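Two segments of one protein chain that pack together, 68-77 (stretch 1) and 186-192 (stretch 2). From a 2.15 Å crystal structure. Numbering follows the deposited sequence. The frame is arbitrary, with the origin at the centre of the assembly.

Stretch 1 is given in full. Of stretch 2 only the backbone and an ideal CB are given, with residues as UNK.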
# COMPACT_ATOMS: atom_id res chain seq x y z
N ALA C 68 2.55 49.70 -21.37
CA ALA C 68 1.23 49.59 -21.98
C ALA C 68 1.20 49.63 -23.52
O ALA C 68 0.27 49.09 -24.13
CB ALA C 68 0.30 50.66 -21.41
N ARG C 69 2.21 50.26 -24.13
CA ARG C 69 2.29 50.43 -25.60
C ARG C 69 2.20 49.12 -26.39
O ARG C 69 2.87 48.14 -26.05
CB ARG C 69 3.56 51.20 -25.98
CG ARG C 69 3.33 52.68 -26.26
CD ARG C 69 3.22 52.96 -27.75
NE ARG C 69 4.52 52.89 -28.42
CZ ARG C 69 4.71 52.82 -29.74
NH1 ARG C 69 3.68 52.79 -30.58
NH2 ARG C 69 5.95 52.76 -30.22
N GLY C 70 1.37 49.12 -27.43
CA GLY C 70 1.08 47.93 -28.24
C GLY C 70 -0.01 47.02 -27.67
O GLY C 70 -0.20 45.89 -28.15
N GLY C 71 -0.73 47.51 -26.66
CA GLY C 71 -1.74 46.73 -25.93
C GLY C 71 -3.20 46.99 -26.26
O GLY C 71 -4.05 46.15 -25.98
N THR C 72 -3.49 48.15 -26.85
CA THR C 72 -4.86 48.55 -27.20
C THR C 72 -4.88 49.27 -28.56
O THR C 72 -3.83 49.54 -29.16
CB THR C 72 -5.49 49.49 -26.13
OG1 THR C 72 -4.87 49.29 -24.85
CG2 THR C 72 -7.01 49.24 -25.99
N VAL C 73 -6.09 49.53 -29.06
CA VAL C 73 -6.32 50.55 -30.08
C VAL C 73 -6.48 51.90 -29.35
O VAL C 73 -7.58 52.42 -29.16
CB VAL C 73 -7.49 50.19 -31.05
CG1 VAL C 73 -7.05 49.11 -32.04
CG2 VAL C 73 -8.75 49.73 -30.32
N THR C 74 -5.34 52.44 -28.93
CA THR C 74 -5.26 53.65 -28.09
C THR C 74 -5.25 54.97 -28.90
O THR C 74 -5.18 56.06 -28.32
CB THR C 74 -4.07 53.57 -27.10
OG1 THR C 74 -4.05 54.74 -26.26
CG2 THR C 74 -2.71 53.45 -27.83
N LYS C 75 -5.33 54.84 -30.23
CA LYS C 75 -5.31 55.95 -31.21
C LYS C 75 -4.03 56.82 -31.22
O LYS C 75 -3.92 57.74 -32.04
CB LYS C 75 -6.58 56.82 -31.12
CG LYS C 75 -7.80 56.27 -31.85
CD LYS C 75 -7.86 56.75 -33.29
CE LYS C 75 -9.11 56.23 -33.99
NZ LYS C 75 -9.17 56.68 -35.41
N GLU C 76 -3.09 56.50 -30.33
CA GLU C 76 -1.84 57.27 -30.08
C GLU C 76 -2.09 58.73 -29.64
O GLU C 76 -1.16 59.55 -29.62
CB GLU C 76 -0.85 57.17 -31.26
CG GLU C 76 -0.56 55.77 -31.79
CD GLU C 76 0.28 54.91 -30.86
OE1 GLU C 76 1.42 55.30 -30.53
OE2 GLU C 76 -0.19 53.82 -30.46
N LYS C 77 -3.34 59.03 -29.28
CA LYS C 77 -3.78 60.35 -28.82
C LYS C 77 -3.90 60.34 -27.30
O LYS C 77 -2.89 60.28 -26.60
CB LYS C 77 -5.12 60.76 -29.48
CG LYS C 77 -5.13 60.77 -31.01
CD LYS C 77 -6.41 61.38 -31.58
CE LYS C 77 -6.28 62.89 -31.74
NZ LYS C 77 -7.37 63.49 -32.55
N UNK C 186 0.24 49.95 -39.23
CA UNK C 186 1.20 49.78 -38.15
C UNK C 186 0.61 48.95 -37.00
O UNK C 186 1.34 48.55 -36.10
CB UNK C 186 1.66 51.15 -37.64
N UNK C 187 -0.71 48.72 -37.03
CA UNK C 187 -1.40 47.77 -36.14
C UNK C 187 -0.98 46.33 -36.44
O UNK C 187 -0.67 45.57 -35.52
CB UNK C 187 -2.92 47.91 -36.28
N UNK C 188 -0.96 45.97 -37.73
CA UNK C 188 -0.44 44.67 -38.20
C UNK C 188 1.02 44.43 -37.81
O UNK C 188 1.46 43.28 -37.66
CB UNK C 188 -0.57 44.58 -39.72
N UNK C 189 1.76 45.53 -37.65
CA UNK C 189 3.14 45.48 -37.20
C UNK C 189 3.22 45.54 -35.68
O UNK C 189 4.06 44.86 -35.08
CB UNK C 189 3.94 46.63 -37.82
N UNK C 190 2.34 46.34 -35.07
CA UNK C 190 2.24 46.46 -33.60
C UNK C 190 1.74 45.17 -32.94
O UNK C 190 2.15 44.84 -31.83
CB UNK C 190 1.30 47.61 -33.23
N UNK C 191 0.85 44.45 -33.65
CA UNK C 191 0.25 43.20 -33.15
C UNK C 191 0.84 41.95 -33.82
O UNK C 191 0.18 40.92 -33.92
CB UNK C 191 -1.26 43.23 -33.37
N UNK C 192 2.10 42.06 -34.26
CA UNK C 192 2.82 40.95 -34.88
C UNK C 192 2.89 39.77 -33.88
O UNK C 192 3.30 39.98 -32.73
CB UNK C 192 4.22 41.39 -35.31

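Position 186 has its CA-to-CB bond directed toward stretch 1, but nothing of stretch 1 lies within 5.5 Å of the ideal CB. A long side chain has room here. Arg-69 and Glu-76 both lie some way off, so stretch 1 does not settle the charge; a polar residue or one of either charge would suit. The residue is Glu-186. Its closest approach is OE2 to Glu-76 CG, 4.6 Å, and no salt bridge forms. Its backbone O accepts a 2.6 Å hydrogen bond from N of position 190.

Position 187 is helical, and its CA-to-CB bond points sideways. Only a side chain of some length could reach Val-73, which offers methyl groups and no charge. A long aliphatic residue would fit, as would a polar one whose head group finds partners elsewhere. The residue is Glu-187. OE2 lies 3.4 Å from Val-73 CG1. This is a packing contact; OE2 is hydrogen-bonded elsewhere in the structure.

Positions 188 and 189 are helical, and both side chains are out of reach of stretch 1. Many residues would do. They are Lys-188 and Gln-189.

Position 190 faces stretch 1 most directly. Its CA is 5.7 Å from Gly-70 CA, and its CB bond points toward stretch 1. Gly-70 has no side chain, and to one side of it the head groups of Arg-69 and Glu-76 are joined by a salt bridge (Arg-69 NH1 to Glu-76 OE1, 3.4 Å). A long, flexible, unbranched side chain would suit: methionine, or perhaps lysine or glutamine. The residue is Met-190, with chi1 and chi2 both t. CG packs 3.7 Å from Gly-70 CA. The chain then extends to the charged pair, where CE is 3.5 Å from Arg-69 NH1 and 3.8 Å from Glu-76 OE2. A water O donates to Met-190 O (2.7 Å) and to Gly-70 O (2.9 Å), bridging the two backbones.

Position 191 is the first to leave helical phi/psi. Its CB bond points sideways, and no atom of stretch 1 is within 5.5 Å of the ideal CB. A large side chain could still reach the carbonyls of Gly-70 and Thr-72. An aromatic ring suits, since its edge can meet carbonyl oxygens; a long polar donor might also serve. The residue is Phe-191. CE1 is 3.5 Å from Gly-70 O and CZ is 3.9 Å from Thr-72 O, both oxygens lying near the ring plane.

Position 192 is out of reach and unconstrained by stretch 1. It is Lys-192.

Stretch 2, residues 186-192: EEKQMFK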
# COMPACT_ATOMS: atom_id res chain seq x y z
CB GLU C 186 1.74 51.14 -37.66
CG GLU C 186 0.70 52.11 -37.11
CD GLU C 186 1.32 53.41 -36.62
OE1 GLU C 186 1.73 54.23 -37.47
OE2 GLU C 186 1.38 53.61 -35.39
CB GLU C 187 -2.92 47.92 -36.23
CG GLU C 187 -3.50 49.13 -35.50
CD GLU C 187 -5.02 49.26 -35.63
OE1 GLU C 187 -5.64 48.54 -36.44
OE2 GLU C 187 -5.60 50.11 -34.91
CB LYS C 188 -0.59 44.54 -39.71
CG LYS C 188 -1.99 44.18 -40.18
CD LYS C 188 -2.01 43.70 -41.62
CE LYS C 188 -1.85 42.19 -41.72
NZ LYS C 188 -2.08 41.70 -43.11
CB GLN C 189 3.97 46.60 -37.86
CG GLN C 189 4.09 46.52 -39.38
CD GLN C 189 4.81 45.26 -39.87
OE1 GLN C 189 5.92 44.95 -39.42
NE2 GLN C 189 4.19 44.55 -40.81
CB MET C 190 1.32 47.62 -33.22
CG MET C 190 1.66 48.30 -31.90
SD MET C 190 0.55 49.68 -31.55
CE MET C 190 1.33 50.99 -32.50
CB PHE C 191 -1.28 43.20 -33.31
CG PHE C 191 -1.98 44.39 -32.70
CD1 PHE C 191 -1.54 44.98 -31.51
CD2 PHE C 191 -3.12 44.90 -33.32
CE1 PHE C 191 -2.20 46.08 -30.97
CE2 PHE C 191 -3.80 46.00 -32.78
CZ PHE C 191 -3.34 46.59 -31.60
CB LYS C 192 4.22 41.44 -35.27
CG LYS C 192 5.10 40.45 -36.01
CD LYS C 192 6.53 40.98 -36.04
CE LYS C 192 7.56 39.85 -36.02
NZ LYS C 192 7.68 39.17 -37.34
O HOH W 1 0.93 43.66 -29.70
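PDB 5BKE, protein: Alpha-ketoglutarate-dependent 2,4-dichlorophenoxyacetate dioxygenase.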